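Local coordinates for phospholethanolamine N-methyltransferase 2 (Haemonchus contortus, PDB 4KRI), which probably methylates phosphoethanolamine derivatives on the way to phosphocholine, using S-adenosylmethionine as methyl donor, at residues Glu22-Arg36 with Phe43-Val55. Sequence-based numbering, arbitrary orientation.
Sequences EPQQVGILCPQDDQR and FGSKTATSFCKEV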
loop_
_atom_site.group_PDB
_atom_site.type_symbol
_atom_site.label_atom_id
_atom_site.label_comp_id
_atom_site.label_asym_id
_atom_site.label_seq_id
_atom_site.Cartn_x
_atom_site.Cartn_y
_atom_site.Cartn_z
ATOM N N GLU A 22 24.977 -9.331 4.473
ATOM C CA GLU A 22 25.283 -8.421 5.559
ATOM C C GLU A 22 25.965 -7.216 4.935
ATOM O O GLU A 22 26.899 -7.370 4.145
ATOM C CB GLU A 22 26.157 -9.089 6.617
ATOM C CG GLU A 22 25.417 -10.154 7.428
ATOM C CD GLU A 22 24.232 -9.597 8.195
ATOM O OE1 GLU A 22 24.339 -8.494 8.777
ATOM O OE2 GLU A 22 23.183 -10.268 8.239
ATOM N N PRO A 23 25.494 -6.015 5.286
ATOM C CA PRO A 23 26.048 -4.811 4.664
ATOM C C PRO A 23 27.494 -4.579 5.105
ATOM O O PRO A 23 27.816 -4.722 6.295
ATOM C CB PRO A 23 25.126 -3.696 5.169
ATOM C CG PRO A 23 24.586 -4.220 6.489
ATOM C CD PRO A 23 24.475 -5.711 6.311
ATOM N N GLN A 24 28.365 -4.233 4.162
ATOM C CA GLN A 24 29.782 -4.068 4.502
ATOM C C GLN A 24 30.040 -2.781 5.254
ATOM O O GLN A 24 30.836 -2.763 6.195
ATOM C CB GLN A 24 30.662 -4.114 3.251
ATOM C CG GLN A 24 30.697 -5.483 2.564
ATOM C CD GLN A 24 31.512 -5.461 1.282
ATOM O OE1 GLN A 24 31.507 -4.473 0.549
ATOM N NE2 GLN A 24 32.228 -6.543 1.016
ATOM N N GLN A 25 29.384 -1.707 4.831
ATOM C CA GLN A 25 29.529 -0.413 5.509
ATOM C C GLN A 25 28.164 0.158 5.861
ATOM O O GLN A 25 27.322 0.348 4.980
ATOM C CB GLN A 25 30.274 0.593 4.624
ATOM C CG GLN A 25 31.715 0.224 4.291
ATOM C CD GLN A 25 32.674 0.394 5.458
ATOM O OE1 GLN A 25 32.511 1.282 6.304
ATOM N NE2 GLN A 25 33.693 -0.460 5.505
ATOM N N VAL A 26 27.948 0.442 7.142
ATOM C CA VAL A 26 26.665 0.989 7.589
ATOM C C VAL A 26 26.907 2.324 8.278
ATOM O O VAL A 26 27.876 2.471 9.023
ATOM C CB VAL A 26 25.964 0.021 8.561
ATOM C CG1 VAL A 26 24.752 0.677 9.214
ATOM C CG2 VAL A 26 25.530 -1.207 7.822
ATOM N N GLY A 27 26.070 3.313 7.977
ATOM C CA GLY A 27 26.101 4.580 8.686
ATOM C C GLY A 27 24.832 4.679 9.509
ATOM O O GLY A 27 23.781 4.192 9.081
ATOM N N ILE A 28 24.942 5.280 10.691
ATOM C CA ILE A 28 23.800 5.480 11.573
ATOM C C ILE A 28 23.743 6.943 11.997
ATOM O O ILE A 28 24.715 7.481 12.509
ATOM C CB ILE A 28 23.926 4.600 12.833
ATOM C CG1 ILE A 28 23.951 3.118 12.432
ATOM C CG2 ILE A 28 22.767 4.871 13.793
ATOM C CD1 ILE A 28 24.258 2.167 13.570
ATOM N N LEU A 29 22.611 7.588 11.746
ATOM C CA LEU A 29 22.387 8.947 12.221
ATOM C C LEU A 29 21.270 8.860 13.246
ATOM O O LEU A 29 20.122 8.579 12.893
ATOM C CB LEU A 29 21.986 9.864 11.062
ATOM C CG LEU A 29 21.418 11.248 11.405
ATOM C CD1 LEU A 29 22.375 12.047 12.268
ATOM C CD2 LEU A 29 21.098 12.011 10.116
ATOM N N CYS A 30 21.611 9.068 14.514
ATOM C CA CYS A 30 20.664 8.864 15.600
ATOM C C CYS A 30 21.150 9.651 16.798
ATOM O O CYS A 30 22.195 9.328 17.369
ATOM C CB CYS A 30 20.580 7.374 15.945
ATOM S SG CYS A 30 19.341 6.925 17.198
ATOM N N PRO A 31 20.399 10.694 17.181
ATOM C CA PRO A 31 20.855 11.565 18.272
ATOM C C PRO A 31 20.758 10.911 19.653
ATOM O O PRO A 31 21.430 11.368 20.581
ATOM C CB PRO A 31 19.911 12.768 18.175
ATOM C CG PRO A 31 18.671 12.221 17.553
ATOM C CD PRO A 31 19.136 11.164 16.582
ATOM N N GLN A 32 19.943 9.867 19.793
ATOM C CA GLN A 32 19.801 9.199 21.091
ATOM C C GLN A 32 20.745 7.997 21.215
ATOM O O GLN A 32 20.598 7.000 20.506
ATOM C CB GLN A 32 18.343 8.790 21.332
ATOM C CG GLN A 32 18.115 7.926 22.573
ATOM C CD GLN A 32 18.574 8.579 23.873
ATOM O OE1 GLN A 32 19.375 8.007 24.616
ATOM N NE2 GLN A 32 18.050 9.770 24.162
ATOM N N ASP A 33 21.712 8.092 22.127
ATOM C CA ASP A 33 22.815 7.132 22.184
ATOM C C ASP A 33 22.403 5.682 22.441
ATOM O O ASP A 33 22.978 4.756 21.869
ATOM C CB ASP A 33 23.855 7.588 23.212
ATOM C CG ASP A 33 24.503 8.904 22.832
ATOM O OD1 ASP A 33 24.594 9.799 23.702
ATOM O OD2 ASP A 33 24.917 9.040 21.656
ATOM N N ASP A 34 21.401 5.482 23.288
ATOM C CA ASP A 34 20.952 4.130 23.594
ATOM C C ASP A 34 20.330 3.418 22.384
ATOM O O ASP A 34 20.630 2.252 22.125
ATOM C CB ASP A 34 19.997 4.150 24.787
ATOM C CG ASP A 34 20.662 4.681 26.049
ATOM O OD1 ASP A 34 21.795 4.242 26.366
ATOM O OD2 ASP A 34 20.057 5.548 26.717
ATOM N N GLN A 35 19.471 4.114 21.643
ATOM C CA GLN A 35 18.908 3.547 20.416
ATOM C C GLN A 35 20.001 3.281 19.374
ATOM O O GLN A 35 19.994 2.247 18.703
ATOM C CB GLN A 35 17.813 4.458 19.851
ATOM C CG GLN A 35 16.592 4.585 20.766
ATOM C CD GLN A 35 15.724 5.794 20.439
ATOM O OE1 GLN A 35 15.921 6.460 19.422
ATOM N NE2 GLN A 35 14.764 6.085 21.311
ATOM N N ARG A 36 20.950 4.209 19.263
ATOM C CA ARG A 36 22.070 4.071 18.331
ATOM C C ARG A 36 22.915 2.823 18.620
ATOM O O ARG A 36 23.285 2.082 17.702
ATOM C CB ARG A 36 22.940 5.334 18.355
ATOM C CG ARG A 36 24.131 5.301 17.399
ATOM C CD ARG A 36 25.422 5.050 18.153
ATOM N NE ARG A 36 25.598 6.013 19.234
ATOM C CZ ARG A 36 26.591 5.968 20.119
ATOM N NH1 ARG A 36 27.495 5.000 20.051
ATOM N NH2 ARG A 36 26.679 6.888 21.074
ATOM N N PHE A 43 24.667 -5.704 14.296
ATOM C CA PHE A 43 25.587 -6.089 13.229
ATOM C C PHE A 43 26.759 -6.918 13.737
ATOM O O PHE A 43 27.179 -6.772 14.889
ATOM C CB PHE A 43 26.079 -4.847 12.470
ATOM C CG PHE A 43 24.975 -4.093 11.772
ATOM C CD1 PHE A 43 24.342 -4.645 10.670
ATOM C CD2 PHE A 43 24.570 -2.841 12.218
ATOM C CE1 PHE A 43 23.324 -3.960 10.015
ATOM C CE2 PHE A 43 23.553 -2.155 11.572
ATOM C CZ PHE A 43 22.931 -2.717 10.470
ATOM N N GLY A 44 27.279 -7.789 12.873
ATOM C CA GLY A 44 28.429 -8.624 13.208
ATOM C C GLY A 44 29.724 -8.150 12.572
ATOM O O GLY A 44 29.800 -7.039 12.053
ATOM N N SER A 45 30.751 -8.992 12.608
ATOM C CA SER A 45 32.097 -8.555 12.249
ATOM C C SER A 45 32.298 -8.276 10.760
ATOM O O SER A 45 33.317 -7.705 10.378
ATOM C CB SER A 45 33.133 -9.571 12.744
ATOM O OG SER A 45 32.858 -10.861 12.214
ATOM N N LYS A 46 31.335 -8.663 9.921
ATOM C CA LYS A 46 31.446 -8.371 8.495
ATOM C C LYS A 46 30.958 -6.965 8.160
ATOM O O LYS A 46 31.019 -6.534 7.004
ATOM C CB LYS A 46 30.699 -9.426 7.659
ATOM C CG LYS A 46 31.382 -10.790 7.684
ATOM C CD LYS A 46 30.532 -11.849 6.983
ATOM C CE LYS A 46 29.217 -12.083 7.717
ATOM N NZ LYS A 46 28.318 -13.041 6.988
ATOM N N THR A 47 30.506 -6.239 9.179
ATOM C CA THR A 47 29.981 -4.900 8.974
ATOM C C THR A 47 30.820 -3.884 9.728
ATOM O O THR A 47 31.152 -4.104 10.896
ATOM C CB THR A 47 28.541 -4.802 9.494
ATOM O OG1 THR A 47 27.706 -5.698 8.752
ATOM C CG2 THR A 47 28.013 -3.370 9.363
ATOM N N ALA A 48 31.179 -2.791 9.059
ATOM C CA ALA A 48 31.827 -1.668 9.731
ATOM C C ALA A 48 30.782 -0.597 9.907
ATOM O O ALA A 48 30.044 -0.295 8.972
ATOM C CB ALA A 48 32.993 -1.134 8.907
ATOM N N THR A 49 30.705 -0.011 11.100
ATOM C CA THR A 49 29.647 0.960 11.362
ATOM C C THR A 49 30.212 2.330 11.709
ATOM O O THR A 49 31.164 2.431 12.489
ATOM C CB THR A 49 28.705 0.464 12.487
ATOM O OG1 THR A 49 27.801 1.512 12.856
ATOM C CG2 THR A 49 29.505 0.056 13.706
ATOM N N SER A 50 29.644 3.373 11.108
ATOM C CA SER A 50 29.991 4.745 11.479
ATOM C C SER A 50 28.746 5.395 12.053
ATOM O O SER A 50 27.662 5.220 11.506
ATOM C CB SER A 50 30.429 5.546 10.253
ATOM O OG SER A 50 31.430 4.865 9.517
ATOM N N PHE A 51 28.877 6.165 13.129
ATOM C CA PHE A 51 27.687 6.848 13.631
ATOM C C PHE A 51 27.860 8.353 13.809
ATOM O O PHE A 51 28.955 8.850 14.092
ATOM C CB PHE A 51 27.160 6.198 14.917
ATOM C CG PHE A 51 28.007 6.457 16.127
ATOM C CD1 PHE A 51 27.800 7.588 16.907
ATOM C CD2 PHE A 51 28.989 5.553 16.507
ATOM C CE1 PHE A 51 28.574 7.824 18.028
ATOM C CE2 PHE A 51 29.766 5.781 17.635
ATOM C CZ PHE A 51 29.560 6.918 18.394
ATOM N N CYS A 52 26.763 9.081 13.653
ATOM C CA CYS A 52 26.778 10.500 13.959
ATOM C C CYS A 52 25.465 10.951 14.569
ATOM O O CYS A 52 24.466 10.235 14.517
ATOM C CB CYS A 52 27.131 11.327 12.729
ATOM S SG CYS A 52 26.173 10.981 11.248
ATOM N N LYS A 53 25.478 12.144 15.150
ATOM C CA LYS A 53 24.343 12.611 15.935
ATOM C C LYS A 53 23.701 13.873 15.363
ATOM O O LYS A 53 22.670 14.331 15.856
ATOM C CB LYS A 53 24.792 12.820 17.386
ATOM C CG LYS A 53 25.493 11.589 17.960
ATOM C CD LYS A 53 26.271 11.893 19.230
ATOM C CE LYS A 53 25.366 12.432 20.323
ATOM N NZ LYS A 53 26.087 12.625 21.615
ATOM N N GLU A 54 24.302 14.421 14.311
ATOM C CA GLU A 54 23.730 15.569 13.603
ATOM C C GLU A 54 23.919 15.365 12.112
ATOM O O GLU A 54 24.861 14.687 11.693
ATOM C CB GLU A 54 24.415 16.875 14.032
ATOM C CG GLU A 54 23.698 17.642 15.136
ATOM C CD GLU A 54 24.402 18.950 15.499
ATOM O OE1 GLU A 54 24.824 19.685 14.578
ATOM O OE2 GLU A 54 24.538 19.238 16.710
ATOM N N VAL A 55 23.047 15.955 11.301
ATOM C CA VAL A 55 23.116 15.688 9.867
ATOM C C VAL A 55 24.376 16.255 9.211
ATOM O O VAL A 55 24.858 15.711 8.223
ATOM C CB VAL A 55 21.806 16.062 9.095
ATOM C CG1 VAL A 55 20.702 16.468 10.052
ATOM C CG2 VAL A 55 22.060 17.121 8.022
HETATM O O HOH W 1 26.563 -7.800 10.101
HETATM O O HOH W 2 30.606 2.793 7.848
#
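E22 reaches T47 through water 1, which donates to both E22 OE1 and T47 OG1 and accepts from G44 N. The T47 hydroxyl itself donates to P23 O: OG1 lies 2.6 Å from that oxygen, in the carbonyl plane. A chi1 of -62° sets T47 OG1 beside the backbone N and CG2 anti to it, where CG2 lies 3.6 Å from V26 CG2. V26 CG2 also sits over one face of the F43 ring, 4.3 Å from its centroid, a CH-pi contact. From Q24 to C30 six backbone bonds join parallel strands 25-29 and 48-52, axes 19° apart, from A48 N to Q24 O (2.9 Å) through to C30 N to C52 O (3.1 Å). I28 sets CD1 against T49 OG1, while on the other face L29 CD1 packs 4.1 Å from C52 SG. Past the strand, D33 OD2 takes R36 NH2 at 2.8 Å and forms a long salt bridge to K53 NZ (3.8 Å). R36, bent at chi2 and chi3, stacks its guanidinium flat on F51, planes 8° apart, a cation-pi contact; the in-plane bond to D33 probably helps fix its rotation. Helix 33-40 links the strands, and strand 64-70 flanks 25-29: a beta-alpha-beta crossover, consistent with a Rossmann-like N-terminal region, outside both ligand pockets.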